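Abbfa_003403 (Acinetobacter baumannii, PDB 4ZXH) is a holo nonribosomal peptide synthetase with condensation, adenylation, carrier-protein and thioesterase domains, and probably assembles and releases a peptide product through phosphopantetheine-bound intermediates. Local coordinates at residues A[126-131]-A[142-147]; A[39-44]-A[150-155]; A[109-114]-A[392-397]. One frame throughout, in Å; residues are numbered along the deposited sequence.

Interaction 1. Residues A[126-131]-A[142-147]. With PX4 (1,2-dimyristoyl-sn-glycero-3-phosphocholine), chain C.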
# COMPACT_ATOMS: atom_id res chain seq x y z
N LEU A 126 14.64 21.36 -21.84
CA LEU A 126 14.28 20.87 -20.50
C LEU A 126 14.37 21.99 -19.47
O LEU A 126 14.71 21.77 -18.30
CB LEU A 126 15.16 19.71 -20.07
CG LEU A 126 15.35 18.51 -21.00
CD1 LEU A 126 15.71 17.31 -20.20
CD2 LEU A 126 14.16 18.24 -21.89
N TRP A 127 14.05 23.20 -19.91
CA TRP A 127 14.01 24.35 -19.04
C TRP A 127 13.02 25.37 -19.62
O TRP A 127 12.71 25.31 -20.81
CB TRP A 127 15.41 24.96 -18.89
CG TRP A 127 16.09 25.21 -20.19
CD1 TRP A 127 16.79 24.30 -20.94
CD2 TRP A 127 16.16 26.45 -20.89
NE1 TRP A 127 17.28 24.91 -22.08
CE2 TRP A 127 16.92 26.23 -22.06
CE3 TRP A 127 15.68 27.74 -20.64
CZ2 TRP A 127 17.19 27.25 -22.99
CZ3 TRP A 127 15.95 28.76 -21.56
CH2 TRP A 127 16.69 28.50 -22.72
N ARG A 128 12.52 26.26 -18.77
CA ARG A 128 11.55 27.29 -19.17
C ARG A 128 11.82 28.58 -18.42
O ARG A 128 12.39 28.58 -17.33
CB ARG A 128 10.13 26.87 -18.86
CG ARG A 128 9.70 25.57 -19.45
CD ARG A 128 8.21 25.46 -19.29
NE ARG A 128 7.78 25.50 -17.89
CZ ARG A 128 7.43 24.41 -17.20
NH1 ARG A 128 7.50 23.22 -17.78
NH2 ARG A 128 7.01 24.51 -15.95
N ILE A 129 11.37 29.68 -19.02
CA ILE A 129 11.38 30.96 -18.36
C ILE A 129 9.97 31.50 -18.31
O ILE A 129 9.32 31.60 -19.35
CB ILE A 129 12.28 31.97 -19.09
CG1 ILE A 129 13.71 31.45 -19.13
CG2 ILE A 129 12.20 33.33 -18.41
CD1 ILE A 129 14.56 32.14 -20.16
N HIS A 130 9.49 31.84 -17.12
CA HIS A 130 8.14 32.37 -16.96
C HIS A 130 8.22 33.84 -16.58
O HIS A 130 8.79 34.16 -15.54
CB HIS A 130 7.37 31.60 -15.89
CG HIS A 130 7.03 30.19 -16.25
ND1 HIS A 130 5.83 29.84 -16.83
CD2 HIS A 130 7.71 29.03 -16.07
CE1 HIS A 130 5.80 28.53 -17.01
NE2 HIS A 130 6.92 28.01 -16.56
N CYS A 131 7.65 34.73 -17.39
CA CYS A 131 7.71 36.18 -17.10
C CYS A 131 6.36 36.79 -16.79
O CYS A 131 5.35 36.43 -17.38
CB CYS A 131 8.33 36.94 -18.26
SG CYS A 131 9.85 36.24 -18.83
N ALA A 142 10.79 33.88 -13.53
CA ALA A 142 11.09 32.60 -12.88
C ALA A 142 11.71 31.63 -13.86
O ALA A 142 11.14 31.35 -14.93
CB ALA A 142 9.83 32.00 -12.26
N PHE A 143 12.89 31.14 -13.50
CA PHE A 143 13.62 30.18 -14.30
C PHE A 143 13.35 28.79 -13.74
O PHE A 143 13.56 28.56 -12.56
CB PHE A 143 15.11 30.47 -14.27
CG PHE A 143 15.48 31.83 -14.77
CD1 PHE A 143 15.87 32.01 -16.08
CD2 PHE A 143 15.41 32.93 -13.93
CE1 PHE A 143 16.21 33.26 -16.55
CE2 PHE A 143 15.74 34.18 -14.40
CZ PHE A 143 16.14 34.34 -15.72
N VAL A 144 12.89 27.88 -14.60
CA VAL A 144 12.60 26.50 -14.22
C VAL A 144 13.51 25.53 -14.96
O VAL A 144 13.50 25.49 -16.20
CB VAL A 144 11.16 26.10 -14.54
CG1 VAL A 144 10.80 24.85 -13.80
CG2 VAL A 144 10.21 27.20 -14.17
N ILE A 145 14.28 24.74 -14.23
CA ILE A 145 15.15 23.76 -14.86
C ILE A 145 14.91 22.40 -14.24
O ILE A 145 14.97 22.25 -13.02
CB ILE A 145 16.66 24.09 -14.71
CG1 ILE A 145 17.00 25.43 -15.33
CG2 ILE A 145 17.48 23.08 -15.42
CD1 ILE A 145 17.08 26.57 -14.36
N HIS A 146 14.67 21.39 -15.07
CA HIS A 146 14.47 20.06 -14.53
C HIS A 146 15.78 19.48 -14.00
O HIS A 146 16.83 19.60 -14.64
CB HIS A 146 13.87 19.14 -15.58
CG HIS A 146 13.32 17.88 -15.02
ND1 HIS A 146 14.12 16.82 -14.65
CD2 HIS A 146 12.05 17.50 -14.74
CE1 HIS A 146 13.37 15.84 -14.18
NE2 HIS A 146 12.11 16.23 -14.23
N HIS A 147 15.70 18.87 -12.82
CA HIS A 147 16.88 18.38 -12.10
C HIS A 147 17.60 17.23 -12.86
O HIS A 147 18.79 16.99 -12.66
CB HIS A 147 16.46 17.95 -10.70
CG HIS A 147 17.58 17.89 -9.70
ND1 HIS A 147 18.85 17.48 -10.01
CD2 HIS A 147 17.58 18.16 -8.37
CE1 HIS A 147 19.61 17.51 -8.92
NE2 HIS A 147 18.86 17.92 -7.92
O1 PX4 C . 8.20 42.76 -24.83
O2 PX4 C . 7.54 44.37 -22.89
P1 PX4 C . 8.60 43.76 -23.77
O3 PX4 C . 9.50 44.94 -24.41
C1 PX4 C . 9.36 45.42 -25.75
C2 PX4 C . 10.18 46.71 -25.89
N1 PX4 C . 10.30 47.18 -27.28
C3 PX4 C . 9.04 46.96 -28.02
C4 PX4 C . 10.62 48.61 -27.28
C5 PX4 C . 11.40 46.46 -27.96
O4 PX4 C . 9.72 43.08 -22.81
C6 PX4 C . 9.63 42.99 -21.39
C7 PX4 C . 10.38 41.75 -20.93
C8 PX4 C . 10.22 40.75 -22.07
O5 PX4 C . 10.89 39.53 -21.76
C9 PX4 C . 11.52 38.72 -22.80
O6 PX4 C . 11.64 39.16 -23.93
C10 PX4 C . 12.05 37.35 -22.47
C11 PX4 C . 13.56 37.36 -22.33
C12 PX4 C . 13.95 36.86 -20.95
C13 PX4 C . 15.23 36.04 -21.05
C14 PX4 C . 16.30 36.60 -20.12
C15 PX4 C . 17.64 36.03 -20.54
C16 PX4 C . 18.28 35.30 -19.38
C17 PX4 C . 19.48 34.51 -19.84
C18 PX4 C . 19.07 33.10 -20.27
C19 PX4 C . 19.45 32.06 -19.23
C20 PX4 C . 18.59 30.81 -19.41
C21 PX4 C . 19.04 29.70 -18.45
C22 PX4 C . 17.91 28.77 -18.06
O7 PX4 C . 11.77 42.04 -20.71
C23 PX4 C . 12.27 41.50 -19.43
O8 PX4 C . 11.47 41.35 -18.54
C24 PX4 C . 13.75 41.13 -19.25
C25 PX4 C . 14.14 40.61 -17.86
C26 PX4 C . 15.59 40.09 -17.80
C27 PX4 C . 15.97 39.47 -16.44
C28 PX4 C . 17.42 38.99 -16.34
C29 PX4 C . 17.78 38.37 -14.98
C30 PX4 C . 19.25 37.95 -14.87
C31 PX4 C . 19.55 36.73 -13.96
C32 PX4 C . 19.21 35.41 -14.67
C33 PX4 C . 19.89 34.14 -14.12
C34 PX4 C . 19.14 32.88 -14.55
C35 PX4 C . 19.99 31.62 -14.73
C36 PX4 C . 19.54 30.49 -13.81

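Interaction 2. Residues A[39-44]-A[150-155]. With PNS (4'-phosphopantetheine), chain B.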
# COMPACT_ATOMS: atom_id res chain seq x y z
N TYR A 39 10.83 17.64 -9.26
CA TYR A 39 12.22 17.90 -9.64
C TYR A 39 12.38 19.13 -10.57
O TYR A 39 13.38 19.26 -11.27
CB TYR A 39 12.83 16.65 -10.28
CG TYR A 39 12.99 15.54 -9.29
CD1 TYR A 39 14.06 15.52 -8.41
CD2 TYR A 39 12.04 14.52 -9.20
CE1 TYR A 39 14.20 14.51 -7.46
CE2 TYR A 39 12.17 13.51 -8.26
CZ TYR A 39 13.25 13.51 -7.39
OH TYR A 39 13.40 12.51 -6.46
N ASN A 40 11.38 20.01 -10.56
CA ASN A 40 11.46 21.30 -11.22
C ASN A 40 12.19 22.33 -10.38
O ASN A 40 11.56 23.03 -9.59
CB ASN A 40 10.05 21.84 -11.49
CG ASN A 40 9.31 21.07 -12.54
OD1 ASN A 40 9.64 19.93 -12.85
ND2 ASN A 40 8.28 21.68 -13.10
N MET A 41 13.51 22.44 -10.53
CA MET A 41 14.25 23.49 -9.83
C MET A 41 13.80 24.89 -10.32
O MET A 41 13.61 25.12 -11.53
CB MET A 41 15.74 23.34 -10.01
CG MET A 41 16.25 21.92 -10.04
SD MET A 41 18.03 21.83 -10.06
CE MET A 41 18.37 22.59 -8.49
N VAL A 42 13.64 25.80 -9.38
CA VAL A 42 13.14 27.12 -9.68
C VAL A 42 13.89 28.18 -8.91
O VAL A 42 13.91 28.15 -7.68
CB VAL A 42 11.63 27.29 -9.32
CG1 VAL A 42 11.18 28.73 -9.60
CG2 VAL A 42 10.78 26.30 -10.07
N VAL A 43 14.51 29.10 -9.64
CA VAL A 43 15.02 30.32 -9.04
C VAL A 43 14.23 31.49 -9.66
O VAL A 43 14.04 31.53 -10.88
CB VAL A 43 16.55 30.47 -9.28
CG1 VAL A 43 16.90 30.32 -10.75
CG2 VAL A 43 17.04 31.80 -8.79
N ALA A 44 13.76 32.41 -8.82
CA ALA A 44 12.90 33.51 -9.29
C ALA A 44 13.31 34.89 -8.74
O ALA A 44 13.86 35.01 -7.64
CB ALA A 44 11.45 33.24 -8.92
N MET A 150 20.34 19.41 -14.75
CA MET A 150 21.47 19.92 -13.98
C MET A 150 21.09 20.09 -12.52
O MET A 150 19.92 20.09 -12.17
CB MET A 150 22.02 21.24 -14.57
CG MET A 150 21.05 22.44 -14.68
SD MET A 150 21.81 23.98 -15.37
CE MET A 150 21.86 23.59 -17.10
N ASP A 151 22.10 20.20 -11.67
CA ASP A 151 21.87 20.39 -10.25
C ASP A 151 21.94 21.88 -9.87
O ASP A 151 22.13 22.74 -10.72
CB ASP A 151 22.88 19.57 -9.45
CG ASP A 151 24.30 19.84 -9.88
OD1 ASP A 151 24.54 20.93 -10.43
OD2 ASP A 151 25.17 18.98 -9.65
N PHE A 152 21.78 22.15 -8.59
CA PHE A 152 21.80 23.50 -8.05
C PHE A 152 23.18 24.15 -8.18
O PHE A 152 23.26 25.33 -8.55
CB PHE A 152 21.35 23.47 -6.60
CG PHE A 152 20.96 24.81 -6.06
CD1 PHE A 152 19.82 25.46 -6.53
CD2 PHE A 152 21.73 25.43 -5.07
CE1 PHE A 152 19.46 26.71 -6.03
CE2 PHE A 152 21.38 26.67 -4.57
CZ PHE A 152 20.24 27.31 -5.05
N TRP A 153 24.25 23.40 -7.88
CA TRP A 153 25.60 23.94 -8.08
C TRP A 153 25.68 24.53 -9.50
O TRP A 153 26.24 25.60 -9.70
CB TRP A 153 26.67 22.86 -7.84
CG TRP A 153 28.12 23.31 -7.88
CD1 TRP A 153 28.98 23.19 -8.94
CD2 TRP A 153 28.88 23.92 -6.83
NE1 TRP A 153 30.22 23.68 -8.62
CE2 TRP A 153 30.19 24.14 -7.33
CE3 TRP A 153 28.59 24.32 -5.52
CZ2 TRP A 153 31.19 24.75 -6.56
CZ3 TRP A 153 29.60 24.93 -4.76
CH2 TRP A 153 30.88 25.13 -5.28
N SER A 154 25.07 23.85 -10.47
CA SER A 154 25.06 24.31 -11.86
C SER A 154 24.29 25.61 -12.02
O SER A 154 24.70 26.50 -12.77
CB SER A 154 24.47 23.25 -12.80
OG SER A 154 25.32 22.12 -12.86
N ILE A 155 23.16 25.69 -11.32
CA ILE A 155 22.35 26.91 -11.30
C ILE A 155 23.21 28.11 -10.91
O ILE A 155 23.18 29.15 -11.58
CB ILE A 155 21.17 26.80 -10.31
CG1 ILE A 155 20.08 25.87 -10.86
CG2 ILE A 155 20.59 28.17 -10.02
CD1 ILE A 155 19.80 26.05 -12.32
O23 PNS B . 13.35 0.85 -8.67
P24 PNS B . 14.51 1.03 -9.62
O25 PNS B . 15.50 -0.09 -9.75
O27 PNS B . 15.29 2.33 -9.08
C28 PNS B . 14.61 3.57 -8.90
C29 PNS B . 15.60 4.62 -8.45
C30 PNS B . 16.68 4.67 -9.54
C31 PNS B . 16.21 4.21 -7.11
C32 PNS B . 14.88 5.96 -8.27
O33 PNS B . 13.67 5.70 -7.55
C34 PNS B . 15.77 6.97 -7.56
O35 PNS B . 16.84 7.35 -8.03
N36 PNS B . 15.36 7.45 -6.39
C37 PNS B . 16.14 8.41 -5.63
C38 PNS B . 15.29 9.67 -5.46
C39 PNS B . 16.18 10.87 -5.43
O40 PNS B . 17.17 10.93 -6.14
N41 PNS B . 15.78 11.81 -4.59
C42 PNS B . 16.39 13.09 -4.32
C43 PNS B . 15.68 13.52 -3.06
S44 PNS B . 16.73 13.10 -1.67

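Interaction 3. Residues A[109-114]-A[392-397]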
# COMPACT_ATOMS: atom_id res chain seq x y z
N GLN A 109 1.11 32.45 -5.89
CA GLN A 109 0.46 31.17 -6.14
C GLN A 109 0.51 30.85 -7.63
O GLN A 109 0.83 29.73 -8.02
CB GLN A 109 -0.98 31.15 -5.62
CG GLN A 109 -1.60 29.75 -5.77
CD GLN A 109 -2.98 29.56 -5.15
OE1 GLN A 109 -3.48 30.42 -4.42
NE2 GLN A 109 -3.60 28.43 -5.45
N LEU A 110 0.24 31.87 -8.45
CA LEU A 110 0.29 31.72 -9.90
C LEU A 110 1.64 31.17 -10.38
O LEU A 110 1.69 30.18 -11.11
CB LEU A 110 0.01 33.07 -10.57
CG LEU A 110 0.02 33.06 -12.10
CD1 LEU A 110 -0.96 32.00 -12.62
CD2 LEU A 110 -0.30 34.44 -12.67
N VAL A 111 2.71 31.83 -9.96
CA VAL A 111 4.06 31.43 -10.31
C VAL A 111 4.37 30.02 -9.79
O VAL A 111 5.01 29.24 -10.47
CB VAL A 111 5.12 32.47 -9.77
CG1 VAL A 111 6.56 31.98 -10.00
CG2 VAL A 111 4.91 33.86 -10.41
N GLU A 112 3.91 29.69 -8.59
CA GLU A 112 4.09 28.32 -8.12
C GLU A 112 3.37 27.34 -9.05
O GLU A 112 3.99 26.39 -9.53
CB GLU A 112 3.63 28.17 -6.67
CG GLU A 112 4.67 28.73 -5.66
CD GLU A 112 4.09 29.10 -4.28
OE1 GLU A 112 2.86 28.93 -4.08
OE2 GLU A 112 4.87 29.56 -3.41
N GLN A 113 2.10 27.58 -9.37
CA GLN A 113 1.39 26.65 -10.24
C GLN A 113 1.99 26.62 -11.65
O GLN A 113 2.11 25.54 -12.23
CB GLN A 113 -0.11 26.96 -10.27
CG GLN A 113 -1.01 25.72 -10.15
CD GLN A 113 -0.87 24.94 -8.82
OE1 GLN A 113 -0.08 25.30 -7.93
NE2 GLN A 113 -1.64 23.87 -8.70
N ASP A 114 2.40 27.76 -12.19
CA ASP A 114 3.01 27.78 -13.53
C ASP A 114 4.31 26.98 -13.62
O ASP A 114 4.52 26.22 -14.56
CB ASP A 114 3.27 29.21 -13.97
CG ASP A 114 2.04 29.88 -14.54
OD1 ASP A 114 0.95 29.27 -14.44
OD2 ASP A 114 2.18 31.00 -15.10
N PHE A 392 12.09 36.93 -4.71
CA PHE A 392 10.72 36.49 -4.95
C PHE A 392 10.59 35.00 -4.57
O PHE A 392 10.86 34.11 -5.38
CB PHE A 392 10.31 36.73 -6.41
CG PHE A 392 8.84 36.50 -6.66
CD1 PHE A 392 7.94 37.55 -6.55
CD2 PHE A 392 8.35 35.24 -7.01
CE1 PHE A 392 6.60 37.35 -6.78
CE2 PHE A 392 7.01 35.03 -7.24
CZ PHE A 392 6.13 36.07 -7.12
N PRO A 393 10.18 34.72 -3.32
CA PRO A 393 10.13 33.31 -2.90
C PRO A 393 9.07 32.49 -3.61
O PRO A 393 7.95 32.94 -3.85
CB PRO A 393 9.83 33.40 -1.41
CG PRO A 393 10.25 34.82 -1.02
CD PRO A 393 9.92 35.65 -2.21
N VAL A 394 9.43 31.27 -3.93
CA VAL A 394 8.56 30.36 -4.64
C VAL A 394 8.68 28.95 -4.05
O VAL A 394 9.78 28.39 -4.00
CB VAL A 394 8.92 30.32 -6.15
CG1 VAL A 394 8.27 29.15 -6.81
CG2 VAL A 394 8.46 31.58 -6.83
N ARG A 395 7.58 28.38 -3.58
CA ARG A 395 7.58 26.96 -3.25
C ARG A 395 8.11 26.16 -4.46
O ARG A 395 7.68 26.38 -5.59
CB ARG A 395 6.19 26.49 -2.86
CG ARG A 395 5.71 26.95 -1.49
CD ARG A 395 4.20 26.67 -1.30
NE ARG A 395 3.84 25.26 -1.51
CZ ARG A 395 2.60 24.78 -1.51
NH1 ARG A 395 1.56 25.58 -1.31
NH2 ARG A 395 2.40 23.49 -1.70
N GLN A 396 9.07 25.27 -4.24
CA GLN A 396 9.62 24.50 -5.35
C GLN A 396 10.24 23.17 -4.90
O GLN A 396 10.52 22.97 -3.72
CB GLN A 396 10.64 25.35 -6.12
CG GLN A 396 11.79 25.87 -5.31
CD GLN A 396 13.00 24.98 -5.46
OE1 GLN A 396 13.49 24.75 -6.57
NE2 GLN A 396 13.47 24.43 -4.34
N GLN A 397 10.44 22.28 -5.87
CA GLN A 397 10.79 20.87 -5.62
C GLN A 397 10.03 20.26 -4.43
O GLN A 397 10.62 19.90 -3.41
CB GLN A 397 12.30 20.69 -5.37
CG GLN A 397 13.24 21.60 -6.16
CD GLN A 397 14.64 21.05 -6.39
OE1 GLN A 397 15.01 20.00 -5.90
NE2 GLN A 397 15.46 21.85 -7.04

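Interaction 1. Residues A[126-131]-A[142-147]
Strands 127-131 and 142-146 form the two arms of an antiparallel beta hairpin in the sheet of the condensation domain. The tight part is the ladder around R128:V144 and H130:A142, the hydrogen-bonded pairs. H130 N gives a nearly straight bond to A142 O (2.8 Å, 174°), and R128 N meets V144 O at 2.9 Å, in the carbonyl plane. The last rung, H146 N to L126 O, is somewhat longer (3.3 Å) but still straight; beyond it the partly exposed H147 makes no contact with 126-131.

The two faces differ in character. On the face of W127, I129, F143 and I145, I129 and F143 run side by side, I129 CG1 3.8 Å from F143 CD1. The flat F143 ring offers a broad apolar surface to the bound lipid PX4, whose C34 sits over the ring centre. W127, its CG in the crowded position between N and carbonyl carbon (chi1 51°), brings CE3 to 3.6 Å from PX4 C22, while its NE1 is hydrogen-bonded to L71 O.

On the other face, the slim beta-branched V144 lets CG2 reach the edge of the imidazole, 3.6 Å from H130 CD2. R128 NE donates to H130 NE2 (3.0 Å), nearly in the guanidinium plane. Since NE2 is the acceptor here, H130 is probably neutral, with its proton on ND1, beside a positive arginine.

Interaction 2. Residues A[39-44]-A[150-155]
Strand 40-44 passes beside the first turn of helix 152-165 with no backbone hydrogen bond between them, M41 CA lying 7.8 Å from F152 CA. Segment 150-155 carries the end of the HHxxxD signature of condensation domains, which opens at H146 and H147 and closes with D151 at the N-cap of the helix.

The main bridge is M41, unbranched and flexible, so it can fit its sulfur and methyl against the helix start. Its CG is anti to the carbonyl carbon, and a bend at chi3 (63°) turns the methyl group in beside F152. M41 SD comes to 3.3 Å from M150 O. M41 CE lies 3.6 Å from F152 CB and in the plane of the F152 ring, at its edge, so the methyl meets the rim of the phenyl group. Farther along, beta-branched partners make a looser apolar contact, V43 CG1 being 4.3 Å from I155 CG2; V43 also touches the lipid PX4.

D151 is well chosen for a cap: its short carboxylate folds forward over the helix start, so that OD1 accepts from S154 N (3.0 Å), met from above the carboxylate plane. OD1 also forms a salt bridge with R285, and OD2 accepts from F297 N, so the aspartate is gripped on both oxygens and probably stays ionised.

Just ahead of the strand, Y39 reaches the carrier's phosphopantetheine: its OH is 3.1 Å from N41 of PNS, and PNS C42 lies at the edge of its ring.

Interaction 3. Residues A[109-114]-A[392-397]
E112 carries the polar half of this contact between helix 109-114 and the irregular segment 392-397. From CB the side chain turns so that CG is anti to the carbonyl carbon (chi1 -78°), then runs extended. E112 CG slides past the tip of V394, 3.8 Å from V394 CG1. E112 CD reaches R395 CB at 3.6 Å. At the tip OE2 does most of the work: it accepts from R395 N in a fairly straight bond (3.0 Å, 164°) from above the carboxylate plane and lies 3.3 Å from R395 CG, while E112 OE1 meets R395 CD at 3.8 Å. A long acid suits this place, spanning from the helix to a backbone N-H that belongs to no strand. The R395 guanidinium is turned 61° from the carboxylate and points no N-H at it, so any attraction is probably electrostatic only; its NE salt-bridges E398.

Compact V111 supplies the apolar half, CG1 3.7 Å from V394 CG2 and CG2 meeting the tip of the F392 ring. V111 touches A142 of strand 138-146 and Y132 of strand 127-135, and V394 touches V42 and A44 of strand 40-49, so helix 104-115 and this loop lie against one face of the sheet.

In the fold
From the N terminus come 39-44, helix segment 109-114, hairpin arms 126-131 and 142-147, helix start 150-155 and, much later, 392-397. Interaction 1 closes a short hairpin loop, nested within both others: interaction 2 closes the 105-residue loop from 39-44 to 150-155, interaction 3 one of 277 residues from 109-114 to 392-397. Interactions 2 and 3 cross, since 109-114 lies inside the first of these loops and 392-397 outside it. Strand 40-49 joins interactions 1 and 2 through probable hydrogen bonds from I145 N to M41 O and H147 N to Y39 O. Q396 OE1 meets V42 N, linking interactions 2 and 3. Together they tie one condensation-domain sheet to helices 104-115 and 152-165.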